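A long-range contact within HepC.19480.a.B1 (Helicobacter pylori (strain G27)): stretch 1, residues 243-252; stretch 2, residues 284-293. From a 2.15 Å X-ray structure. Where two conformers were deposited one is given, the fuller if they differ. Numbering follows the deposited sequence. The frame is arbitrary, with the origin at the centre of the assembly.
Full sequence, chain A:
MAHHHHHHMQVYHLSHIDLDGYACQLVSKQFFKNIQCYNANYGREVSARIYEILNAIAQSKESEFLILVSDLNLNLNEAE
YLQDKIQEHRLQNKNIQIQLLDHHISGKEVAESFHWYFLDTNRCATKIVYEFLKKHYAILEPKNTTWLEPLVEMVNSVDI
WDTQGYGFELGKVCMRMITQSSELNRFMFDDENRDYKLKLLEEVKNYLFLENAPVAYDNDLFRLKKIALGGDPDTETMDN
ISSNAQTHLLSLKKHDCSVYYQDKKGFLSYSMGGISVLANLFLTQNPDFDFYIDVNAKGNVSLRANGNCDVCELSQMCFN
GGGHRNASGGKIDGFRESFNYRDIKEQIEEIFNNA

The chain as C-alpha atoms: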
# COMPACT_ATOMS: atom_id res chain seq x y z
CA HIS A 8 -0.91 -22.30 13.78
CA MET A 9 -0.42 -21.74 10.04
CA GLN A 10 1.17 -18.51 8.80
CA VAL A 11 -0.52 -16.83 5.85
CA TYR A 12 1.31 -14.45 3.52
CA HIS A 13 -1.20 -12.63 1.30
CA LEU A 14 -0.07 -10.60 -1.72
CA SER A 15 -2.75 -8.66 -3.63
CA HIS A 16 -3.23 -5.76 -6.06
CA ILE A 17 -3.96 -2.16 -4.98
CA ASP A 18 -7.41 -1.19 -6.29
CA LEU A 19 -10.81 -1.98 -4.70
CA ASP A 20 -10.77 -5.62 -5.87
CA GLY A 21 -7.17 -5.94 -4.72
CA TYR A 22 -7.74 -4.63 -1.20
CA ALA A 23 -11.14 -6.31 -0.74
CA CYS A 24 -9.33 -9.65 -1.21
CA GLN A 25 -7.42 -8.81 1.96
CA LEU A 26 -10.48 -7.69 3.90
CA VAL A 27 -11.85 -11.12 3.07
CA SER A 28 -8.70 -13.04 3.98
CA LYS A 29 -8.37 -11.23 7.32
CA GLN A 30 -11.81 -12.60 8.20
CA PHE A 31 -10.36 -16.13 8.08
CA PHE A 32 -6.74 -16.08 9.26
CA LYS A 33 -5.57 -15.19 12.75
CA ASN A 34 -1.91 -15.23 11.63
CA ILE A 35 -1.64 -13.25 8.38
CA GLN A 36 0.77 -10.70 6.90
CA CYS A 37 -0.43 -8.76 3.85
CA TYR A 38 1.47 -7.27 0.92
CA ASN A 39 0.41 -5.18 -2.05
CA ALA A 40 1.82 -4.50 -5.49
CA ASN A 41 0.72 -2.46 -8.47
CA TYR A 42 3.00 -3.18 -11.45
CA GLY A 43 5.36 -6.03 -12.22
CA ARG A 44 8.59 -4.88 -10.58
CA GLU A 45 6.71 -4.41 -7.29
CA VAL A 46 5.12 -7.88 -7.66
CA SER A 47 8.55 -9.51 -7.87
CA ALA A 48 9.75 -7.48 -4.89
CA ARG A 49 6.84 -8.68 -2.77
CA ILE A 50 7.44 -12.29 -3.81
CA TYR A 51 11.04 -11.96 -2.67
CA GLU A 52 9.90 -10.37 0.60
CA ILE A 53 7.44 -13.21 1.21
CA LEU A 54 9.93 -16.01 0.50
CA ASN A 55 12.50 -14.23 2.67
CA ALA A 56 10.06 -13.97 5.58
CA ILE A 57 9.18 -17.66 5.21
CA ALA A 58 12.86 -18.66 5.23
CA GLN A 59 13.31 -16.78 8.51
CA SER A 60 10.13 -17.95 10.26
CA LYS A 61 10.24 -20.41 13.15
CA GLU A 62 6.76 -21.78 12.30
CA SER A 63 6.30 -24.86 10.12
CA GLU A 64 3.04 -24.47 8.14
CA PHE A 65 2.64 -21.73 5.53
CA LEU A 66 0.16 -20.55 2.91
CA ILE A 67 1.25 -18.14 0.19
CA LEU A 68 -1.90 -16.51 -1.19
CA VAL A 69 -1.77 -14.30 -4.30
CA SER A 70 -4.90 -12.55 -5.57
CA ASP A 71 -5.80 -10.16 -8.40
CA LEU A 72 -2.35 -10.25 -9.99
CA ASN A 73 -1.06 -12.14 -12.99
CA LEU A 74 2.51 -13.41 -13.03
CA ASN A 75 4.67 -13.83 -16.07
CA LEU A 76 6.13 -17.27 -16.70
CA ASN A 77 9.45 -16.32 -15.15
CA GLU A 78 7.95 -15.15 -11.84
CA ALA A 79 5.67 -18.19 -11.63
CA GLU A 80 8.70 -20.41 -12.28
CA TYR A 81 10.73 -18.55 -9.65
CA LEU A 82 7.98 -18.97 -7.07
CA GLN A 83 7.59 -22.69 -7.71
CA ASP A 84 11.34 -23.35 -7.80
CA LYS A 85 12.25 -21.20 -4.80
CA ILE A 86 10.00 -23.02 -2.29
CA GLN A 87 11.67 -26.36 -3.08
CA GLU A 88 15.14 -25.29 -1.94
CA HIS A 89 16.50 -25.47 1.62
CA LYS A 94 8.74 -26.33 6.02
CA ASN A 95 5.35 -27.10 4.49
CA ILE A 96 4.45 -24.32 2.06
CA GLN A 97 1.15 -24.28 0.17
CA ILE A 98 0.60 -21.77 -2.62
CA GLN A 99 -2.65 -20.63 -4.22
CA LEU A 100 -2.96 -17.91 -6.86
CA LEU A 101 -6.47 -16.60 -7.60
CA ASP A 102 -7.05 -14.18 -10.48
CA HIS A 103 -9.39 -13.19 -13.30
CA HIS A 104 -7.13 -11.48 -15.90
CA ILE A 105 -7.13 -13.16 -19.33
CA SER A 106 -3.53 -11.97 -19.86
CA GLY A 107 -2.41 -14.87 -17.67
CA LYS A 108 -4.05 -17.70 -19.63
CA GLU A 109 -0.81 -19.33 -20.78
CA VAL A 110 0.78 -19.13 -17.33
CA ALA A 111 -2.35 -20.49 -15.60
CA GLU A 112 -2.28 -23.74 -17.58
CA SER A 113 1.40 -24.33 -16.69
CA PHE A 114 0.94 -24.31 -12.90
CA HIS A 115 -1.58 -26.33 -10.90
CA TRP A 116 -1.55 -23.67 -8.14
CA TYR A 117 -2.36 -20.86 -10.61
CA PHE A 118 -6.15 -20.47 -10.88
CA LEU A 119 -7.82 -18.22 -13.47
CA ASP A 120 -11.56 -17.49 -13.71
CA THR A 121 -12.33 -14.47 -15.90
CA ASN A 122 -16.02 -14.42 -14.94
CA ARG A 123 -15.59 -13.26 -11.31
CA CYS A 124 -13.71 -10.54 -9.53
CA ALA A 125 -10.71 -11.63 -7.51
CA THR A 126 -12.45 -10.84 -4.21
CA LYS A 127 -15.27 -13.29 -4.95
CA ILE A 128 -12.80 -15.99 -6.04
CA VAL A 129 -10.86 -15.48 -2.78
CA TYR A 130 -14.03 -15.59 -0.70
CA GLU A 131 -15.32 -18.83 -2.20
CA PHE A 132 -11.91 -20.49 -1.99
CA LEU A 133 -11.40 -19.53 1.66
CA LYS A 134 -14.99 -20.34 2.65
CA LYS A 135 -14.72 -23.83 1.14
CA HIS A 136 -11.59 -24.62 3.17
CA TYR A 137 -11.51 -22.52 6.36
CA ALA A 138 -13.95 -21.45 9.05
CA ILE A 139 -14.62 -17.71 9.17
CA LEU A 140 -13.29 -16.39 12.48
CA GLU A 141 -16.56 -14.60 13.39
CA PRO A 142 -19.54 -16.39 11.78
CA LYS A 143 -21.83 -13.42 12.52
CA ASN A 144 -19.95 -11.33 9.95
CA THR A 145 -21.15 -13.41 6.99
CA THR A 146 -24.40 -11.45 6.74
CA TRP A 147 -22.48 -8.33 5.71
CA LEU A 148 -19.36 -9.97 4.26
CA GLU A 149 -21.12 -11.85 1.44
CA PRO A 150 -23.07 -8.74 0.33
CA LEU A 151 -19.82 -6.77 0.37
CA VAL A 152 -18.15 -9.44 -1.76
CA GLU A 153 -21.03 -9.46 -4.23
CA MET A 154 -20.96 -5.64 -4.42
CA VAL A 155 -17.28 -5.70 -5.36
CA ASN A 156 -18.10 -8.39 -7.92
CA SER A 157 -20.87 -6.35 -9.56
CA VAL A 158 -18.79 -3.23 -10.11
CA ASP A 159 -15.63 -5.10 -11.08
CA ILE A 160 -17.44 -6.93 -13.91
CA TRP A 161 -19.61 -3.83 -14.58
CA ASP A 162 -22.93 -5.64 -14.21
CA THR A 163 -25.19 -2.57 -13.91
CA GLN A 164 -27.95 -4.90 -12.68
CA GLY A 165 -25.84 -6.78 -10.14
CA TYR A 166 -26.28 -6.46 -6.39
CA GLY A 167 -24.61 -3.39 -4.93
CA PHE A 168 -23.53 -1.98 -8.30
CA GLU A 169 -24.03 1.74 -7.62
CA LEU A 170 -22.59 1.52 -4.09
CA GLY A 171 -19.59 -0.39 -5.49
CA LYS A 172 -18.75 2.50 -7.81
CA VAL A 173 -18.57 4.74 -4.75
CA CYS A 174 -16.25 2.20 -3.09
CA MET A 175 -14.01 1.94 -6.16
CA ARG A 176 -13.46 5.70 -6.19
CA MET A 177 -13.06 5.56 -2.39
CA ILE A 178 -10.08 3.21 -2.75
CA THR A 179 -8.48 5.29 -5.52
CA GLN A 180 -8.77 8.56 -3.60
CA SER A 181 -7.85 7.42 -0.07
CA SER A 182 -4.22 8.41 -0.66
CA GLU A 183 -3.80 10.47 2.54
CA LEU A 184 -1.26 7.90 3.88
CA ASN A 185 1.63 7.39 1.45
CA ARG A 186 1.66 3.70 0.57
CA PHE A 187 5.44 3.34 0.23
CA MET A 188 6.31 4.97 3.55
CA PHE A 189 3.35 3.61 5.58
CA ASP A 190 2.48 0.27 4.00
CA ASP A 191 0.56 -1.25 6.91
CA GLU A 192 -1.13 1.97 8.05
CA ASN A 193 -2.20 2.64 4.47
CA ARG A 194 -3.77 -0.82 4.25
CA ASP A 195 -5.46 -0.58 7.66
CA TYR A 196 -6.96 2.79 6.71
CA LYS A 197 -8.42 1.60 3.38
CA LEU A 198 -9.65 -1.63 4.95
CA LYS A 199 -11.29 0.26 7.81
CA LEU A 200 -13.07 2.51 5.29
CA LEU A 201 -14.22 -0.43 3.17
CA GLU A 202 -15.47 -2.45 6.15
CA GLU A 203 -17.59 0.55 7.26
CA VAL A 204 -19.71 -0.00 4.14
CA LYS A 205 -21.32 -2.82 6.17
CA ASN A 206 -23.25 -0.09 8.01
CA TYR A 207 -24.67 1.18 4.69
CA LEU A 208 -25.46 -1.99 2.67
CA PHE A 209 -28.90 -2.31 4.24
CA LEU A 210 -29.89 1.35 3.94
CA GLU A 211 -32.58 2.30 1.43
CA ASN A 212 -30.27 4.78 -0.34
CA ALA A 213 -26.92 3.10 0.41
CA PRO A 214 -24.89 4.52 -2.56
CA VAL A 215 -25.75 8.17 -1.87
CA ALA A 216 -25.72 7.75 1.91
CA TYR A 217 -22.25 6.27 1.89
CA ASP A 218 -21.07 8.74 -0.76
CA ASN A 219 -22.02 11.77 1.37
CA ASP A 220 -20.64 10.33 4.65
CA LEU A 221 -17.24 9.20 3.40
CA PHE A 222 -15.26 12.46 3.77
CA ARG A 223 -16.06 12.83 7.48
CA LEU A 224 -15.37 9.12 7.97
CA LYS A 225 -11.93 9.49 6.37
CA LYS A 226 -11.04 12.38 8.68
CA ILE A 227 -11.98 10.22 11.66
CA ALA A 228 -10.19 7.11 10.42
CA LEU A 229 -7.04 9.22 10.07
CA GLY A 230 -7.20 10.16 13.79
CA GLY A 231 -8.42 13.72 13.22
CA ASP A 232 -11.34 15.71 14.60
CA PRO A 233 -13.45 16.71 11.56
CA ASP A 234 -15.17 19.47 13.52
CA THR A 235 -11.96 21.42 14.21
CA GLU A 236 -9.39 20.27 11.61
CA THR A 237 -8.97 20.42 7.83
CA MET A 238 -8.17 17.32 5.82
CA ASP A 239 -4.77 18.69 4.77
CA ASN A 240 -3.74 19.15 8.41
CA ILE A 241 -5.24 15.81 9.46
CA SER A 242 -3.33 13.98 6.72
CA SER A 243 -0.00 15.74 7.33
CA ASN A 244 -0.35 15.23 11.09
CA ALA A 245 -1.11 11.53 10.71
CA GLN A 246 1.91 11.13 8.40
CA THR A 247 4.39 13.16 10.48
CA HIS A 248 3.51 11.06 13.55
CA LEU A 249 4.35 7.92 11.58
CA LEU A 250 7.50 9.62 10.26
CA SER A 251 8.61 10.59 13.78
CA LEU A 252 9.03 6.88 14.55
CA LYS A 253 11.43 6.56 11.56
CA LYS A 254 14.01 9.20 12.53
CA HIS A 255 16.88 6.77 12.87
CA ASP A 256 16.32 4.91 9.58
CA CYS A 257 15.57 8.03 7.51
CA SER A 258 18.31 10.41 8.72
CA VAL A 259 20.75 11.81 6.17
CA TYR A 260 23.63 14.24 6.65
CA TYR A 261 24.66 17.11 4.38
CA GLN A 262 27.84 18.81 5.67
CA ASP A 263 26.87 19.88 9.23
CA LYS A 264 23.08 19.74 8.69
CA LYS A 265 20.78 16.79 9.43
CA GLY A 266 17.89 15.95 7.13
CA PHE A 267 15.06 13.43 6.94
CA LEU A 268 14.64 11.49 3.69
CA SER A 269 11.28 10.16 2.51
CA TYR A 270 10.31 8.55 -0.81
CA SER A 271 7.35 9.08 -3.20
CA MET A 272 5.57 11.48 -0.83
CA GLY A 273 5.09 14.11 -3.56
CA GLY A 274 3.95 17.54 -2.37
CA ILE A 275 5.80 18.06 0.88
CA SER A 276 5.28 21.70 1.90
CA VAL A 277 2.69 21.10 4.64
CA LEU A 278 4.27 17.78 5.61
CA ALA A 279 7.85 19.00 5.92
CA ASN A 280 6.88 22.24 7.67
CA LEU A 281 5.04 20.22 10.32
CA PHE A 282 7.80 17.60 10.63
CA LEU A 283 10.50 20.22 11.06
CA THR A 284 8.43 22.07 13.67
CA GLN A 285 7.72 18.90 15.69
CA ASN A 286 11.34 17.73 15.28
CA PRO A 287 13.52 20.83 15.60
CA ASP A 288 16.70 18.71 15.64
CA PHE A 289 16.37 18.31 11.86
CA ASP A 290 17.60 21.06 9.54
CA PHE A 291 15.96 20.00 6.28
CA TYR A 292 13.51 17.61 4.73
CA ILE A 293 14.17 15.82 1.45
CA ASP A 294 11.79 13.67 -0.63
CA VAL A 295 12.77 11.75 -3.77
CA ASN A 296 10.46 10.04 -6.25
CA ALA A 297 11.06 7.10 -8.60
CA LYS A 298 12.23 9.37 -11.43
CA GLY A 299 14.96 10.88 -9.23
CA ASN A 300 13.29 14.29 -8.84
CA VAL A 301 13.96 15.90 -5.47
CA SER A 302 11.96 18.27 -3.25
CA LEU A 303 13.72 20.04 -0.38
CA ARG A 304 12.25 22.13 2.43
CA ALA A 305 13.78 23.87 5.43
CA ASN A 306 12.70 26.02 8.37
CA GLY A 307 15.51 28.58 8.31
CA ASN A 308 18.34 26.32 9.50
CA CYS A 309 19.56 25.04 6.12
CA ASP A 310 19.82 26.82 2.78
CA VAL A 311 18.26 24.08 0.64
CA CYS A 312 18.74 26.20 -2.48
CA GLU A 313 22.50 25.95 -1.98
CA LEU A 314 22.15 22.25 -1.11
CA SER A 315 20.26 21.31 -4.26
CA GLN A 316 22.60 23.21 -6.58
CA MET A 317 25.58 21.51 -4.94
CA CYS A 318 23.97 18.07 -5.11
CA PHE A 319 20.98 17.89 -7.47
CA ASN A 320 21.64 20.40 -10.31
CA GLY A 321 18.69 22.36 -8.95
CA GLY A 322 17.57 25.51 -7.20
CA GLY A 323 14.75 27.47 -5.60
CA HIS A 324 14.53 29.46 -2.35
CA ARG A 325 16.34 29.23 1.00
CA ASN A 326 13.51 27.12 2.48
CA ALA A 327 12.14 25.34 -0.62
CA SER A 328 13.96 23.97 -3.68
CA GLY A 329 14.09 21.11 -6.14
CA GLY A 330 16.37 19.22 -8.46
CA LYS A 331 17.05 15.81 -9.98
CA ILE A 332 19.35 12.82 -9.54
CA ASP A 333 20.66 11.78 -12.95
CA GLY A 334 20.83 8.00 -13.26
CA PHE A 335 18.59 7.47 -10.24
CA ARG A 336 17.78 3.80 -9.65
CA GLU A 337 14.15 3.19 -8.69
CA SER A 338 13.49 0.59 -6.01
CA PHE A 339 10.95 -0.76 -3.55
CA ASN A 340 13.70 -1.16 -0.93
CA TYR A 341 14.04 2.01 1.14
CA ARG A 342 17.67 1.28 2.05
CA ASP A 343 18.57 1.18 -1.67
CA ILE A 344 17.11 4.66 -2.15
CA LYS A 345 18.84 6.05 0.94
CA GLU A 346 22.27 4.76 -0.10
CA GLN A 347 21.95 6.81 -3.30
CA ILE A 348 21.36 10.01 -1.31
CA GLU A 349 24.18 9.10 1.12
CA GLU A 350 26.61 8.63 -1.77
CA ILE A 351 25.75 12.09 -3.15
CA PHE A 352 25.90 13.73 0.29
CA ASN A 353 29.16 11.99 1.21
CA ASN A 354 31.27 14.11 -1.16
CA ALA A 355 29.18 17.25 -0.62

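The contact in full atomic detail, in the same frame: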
# COMPACT_ATOMS: atom_id res chain seq x y z
N SER A 243 -1.41 15.48 7.05
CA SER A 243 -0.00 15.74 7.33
C SER A 243 0.34 15.39 8.77
O SER A 243 1.41 14.85 9.04
CB SER A 243 0.36 17.20 7.01
OG SER A 243 -0.65 18.09 7.44
N ASN A 244 -0.59 15.62 9.70
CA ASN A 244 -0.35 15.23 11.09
C ASN A 244 -0.26 13.72 11.25
O ASN A 244 0.63 13.22 11.94
CB ASN A 244 -1.43 15.80 11.99
CG ASN A 244 -0.85 16.66 13.07
OD1 ASN A 244 -0.29 16.16 14.05
ND2 ASN A 244 -0.92 17.98 12.88
N ALA A 245 -1.19 12.98 10.64
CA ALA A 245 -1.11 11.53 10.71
C ALA A 245 0.22 11.02 10.13
O ALA A 245 0.85 10.12 10.71
CB ALA A 245 -2.30 10.90 9.97
N GLN A 246 0.68 11.61 9.02
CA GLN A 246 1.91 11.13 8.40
C GLN A 246 3.14 11.50 9.22
O GLN A 246 4.01 10.65 9.45
CB GLN A 246 2.01 11.67 6.97
CG GLN A 246 0.97 10.99 6.08
CD GLN A 246 1.05 11.39 4.63
OE1 GLN A 246 1.40 10.58 3.75
NE2 GLN A 246 0.70 12.64 4.35
N THR A 247 3.23 12.76 9.68
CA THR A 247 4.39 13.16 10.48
C THR A 247 4.54 12.29 11.73
O THR A 247 5.67 11.92 12.10
CB THR A 247 4.31 14.64 10.87
OG1 THR A 247 3.12 14.88 11.62
CG2 THR A 247 4.32 15.53 9.64
N HIS A 248 3.42 11.94 12.38
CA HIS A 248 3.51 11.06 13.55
C HIS A 248 4.13 9.73 13.19
O HIS A 248 4.99 9.21 13.92
CB HIS A 248 2.13 10.83 14.18
CG HIS A 248 2.16 9.87 15.33
ND1 HIS A 248 1.89 8.52 15.18
CD2 HIS A 248 2.45 10.05 16.64
CE1 HIS A 248 2.00 7.92 16.36
NE2 HIS A 248 2.33 8.83 17.26
N LEU A 249 3.73 9.16 12.05
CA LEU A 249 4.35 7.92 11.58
C LEU A 249 5.80 8.15 11.16
O LEU A 249 6.64 7.27 11.34
CB LEU A 249 3.54 7.32 10.44
CG LEU A 249 2.11 6.96 10.86
CD1 LEU A 249 1.28 6.50 9.65
CD2 LEU A 249 2.11 5.88 11.94
N LEU A 250 6.12 9.34 10.61
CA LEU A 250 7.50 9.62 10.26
C LEU A 250 8.38 9.77 11.49
O LEU A 250 9.55 9.38 11.47
CB LEU A 250 7.59 10.89 9.39
CG LEU A 250 7.02 10.83 7.97
CD1 LEU A 250 7.15 12.18 7.29
CD2 LEU A 250 7.69 9.73 7.15
N SER A 251 7.82 10.34 12.58
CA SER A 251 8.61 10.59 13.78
C SER A 251 9.18 9.29 14.35
O SER A 251 10.25 9.30 14.96
CB SER A 251 7.77 11.30 14.85
OG SER A 251 7.52 12.64 14.47
N LEU A 252 8.51 8.17 14.11
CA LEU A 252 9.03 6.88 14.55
C LEU A 252 10.13 6.34 13.64
O LEU A 252 10.67 5.28 13.94
CB LEU A 252 7.90 5.86 14.63
CG LEU A 252 6.54 6.31 15.18
CD1 LEU A 252 5.57 5.15 15.13
CD2 LEU A 252 6.64 6.87 16.59
N THR A 284 8.85 21.41 12.44
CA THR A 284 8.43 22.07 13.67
C THR A 284 8.41 21.08 14.84
O THR A 284 8.96 21.36 15.91
CB THR A 284 7.05 22.70 13.49
OG1 THR A 284 7.10 23.67 12.43
CG2 THR A 284 6.62 23.40 14.76
N GLN A 285 7.79 19.91 14.64
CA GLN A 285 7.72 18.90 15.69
C GLN A 285 9.07 18.29 16.02
O GLN A 285 9.24 17.73 17.11
CB GLN A 285 6.74 17.79 15.28
CG GLN A 285 5.27 18.18 15.15
CD GLN A 285 4.41 17.03 14.64
OE1 GLN A 285 4.93 16.00 14.20
NE2 GLN A 285 3.09 17.19 14.71
N ASN A 286 10.04 18.37 15.11
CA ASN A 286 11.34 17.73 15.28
C ASN A 286 12.43 18.74 15.00
O ASN A 286 13.12 18.67 13.97
CB ASN A 286 11.46 16.50 14.38
CG ASN A 286 10.41 15.46 14.68
OD1 ASN A 286 10.57 14.63 15.57
ND2 ASN A 286 9.30 15.52 13.95
N PRO A 287 12.61 19.71 15.90
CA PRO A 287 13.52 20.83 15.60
C PRO A 287 14.96 20.41 15.41
O PRO A 287 15.74 21.21 14.90
CB PRO A 287 13.36 21.75 16.82
CG PRO A 287 12.94 20.83 17.93
CD PRO A 287 12.10 19.76 17.28
N ASP A 288 15.33 19.18 15.80
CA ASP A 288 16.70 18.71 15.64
C ASP A 288 17.07 18.47 14.18
O ASP A 288 18.26 18.33 13.88
CB ASP A 288 16.93 17.45 16.48
CG ASP A 288 15.86 16.37 16.27
OD1 ASP A 288 16.14 15.42 15.52
OD2 ASP A 288 14.76 16.46 16.87
N PHE A 289 16.10 18.44 13.28
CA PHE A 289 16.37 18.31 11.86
C PHE A 289 16.45 19.68 11.21
O PHE A 289 15.71 20.60 11.57
CB PHE A 289 15.29 17.46 11.18
CG PHE A 289 15.43 15.98 11.45
CD1 PHE A 289 14.90 15.42 12.60
CD2 PHE A 289 16.11 15.16 10.56
CE1 PHE A 289 15.03 14.07 12.86
CE2 PHE A 289 16.25 13.81 10.80
CZ PHE A 289 15.71 13.26 11.95
N ASP A 290 17.38 19.82 10.27
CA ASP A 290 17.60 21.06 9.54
C ASP A 290 16.89 21.11 8.20
O ASP A 290 16.56 22.21 7.73
CB ASP A 290 19.09 21.26 9.30
CG ASP A 290 19.86 21.24 10.58
OD1 ASP A 290 19.57 22.10 11.43
OD2 ASP A 290 20.69 20.32 10.75
N PHE A 291 16.68 19.97 7.54
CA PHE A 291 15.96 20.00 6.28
C PHE A 291 15.20 18.71 6.09
O PHE A 291 15.40 17.72 6.81
CB PHE A 291 16.91 20.26 5.09
CG PHE A 291 17.92 19.18 4.87
CD1 PHE A 291 19.08 19.13 5.64
CD2 PHE A 291 17.72 18.23 3.87
CE1 PHE A 291 20.03 18.13 5.42
CE2 PHE A 291 18.66 17.22 3.65
CZ PHE A 291 19.82 17.17 4.43
N TYR A 292 14.31 18.75 5.12
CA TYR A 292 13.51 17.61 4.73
C TYR A 292 13.76 17.39 3.25
O TYR A 292 13.86 18.36 2.49
CB TYR A 292 12.02 17.86 5.03
CG TYR A 292 11.15 16.64 4.87
CD1 TYR A 292 10.75 16.21 3.62
CD2 TYR A 292 10.72 15.92 5.98
CE1 TYR A 292 9.96 15.09 3.46
CE2 TYR A 292 9.93 14.79 5.83
CZ TYR A 292 9.56 14.39 4.57
OH TYR A 292 8.78 13.28 4.39
N ILE A 293 13.90 16.13 2.84
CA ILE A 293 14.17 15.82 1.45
C ILE A 293 13.32 14.61 1.05
O ILE A 293 13.29 13.60 1.76
CB ILE A 293 15.67 15.57 1.20
CG1 ILE A 293 15.93 15.19 -0.25
CG2 ILE A 293 16.24 14.53 2.17
CD1 ILE A 293 17.41 15.14 -0.61

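The two stretches meet in a small, side-chain-mediated contact, largely polar, in which one face of a helix packs against the end of a second helix and the strand that follows it. No backbone hydrogen bond links them, and the closest CA atoms, those of Ser251 and Asn286, are 7.8 Å apart, leaving room for side chains to fill the gap. About 234 Å² is buried in total.

The one hydrogen bond across the interface is weak: ND2 of Asn286, the first residue to leave helical geometry, donates to OG of Ser251 at 3.4 Å. Ser251 OG donates its own proton to Thr247 O (3.1 Å), one helical turn earlier, and accepts from Asn286 ND2 with its lone pairs. A type I turn from Asn286 to Phe289, closed by Phe289 N to Asn286 O at 3.1 Å, redirects the chain toward the strand.

Gln285 covers the exposed side of the contact. Its extended side chain brings OE1 to 3.3 Å from Thr247 OG1 and NE2 to 3.6 Å from Asn244 OD1, polar approaches that fall short of defined hydrogen bonds.

Leu250 and Tyr292 form the apolar part. Leu250 CD1 sits at the edge of the Tyr292 ring, 4.1 Å from Tyr292 CE2 and 3.5 Å from Tyr292 OH, whose hydroxyl is hydrogen-bonded elsewhere in the structure.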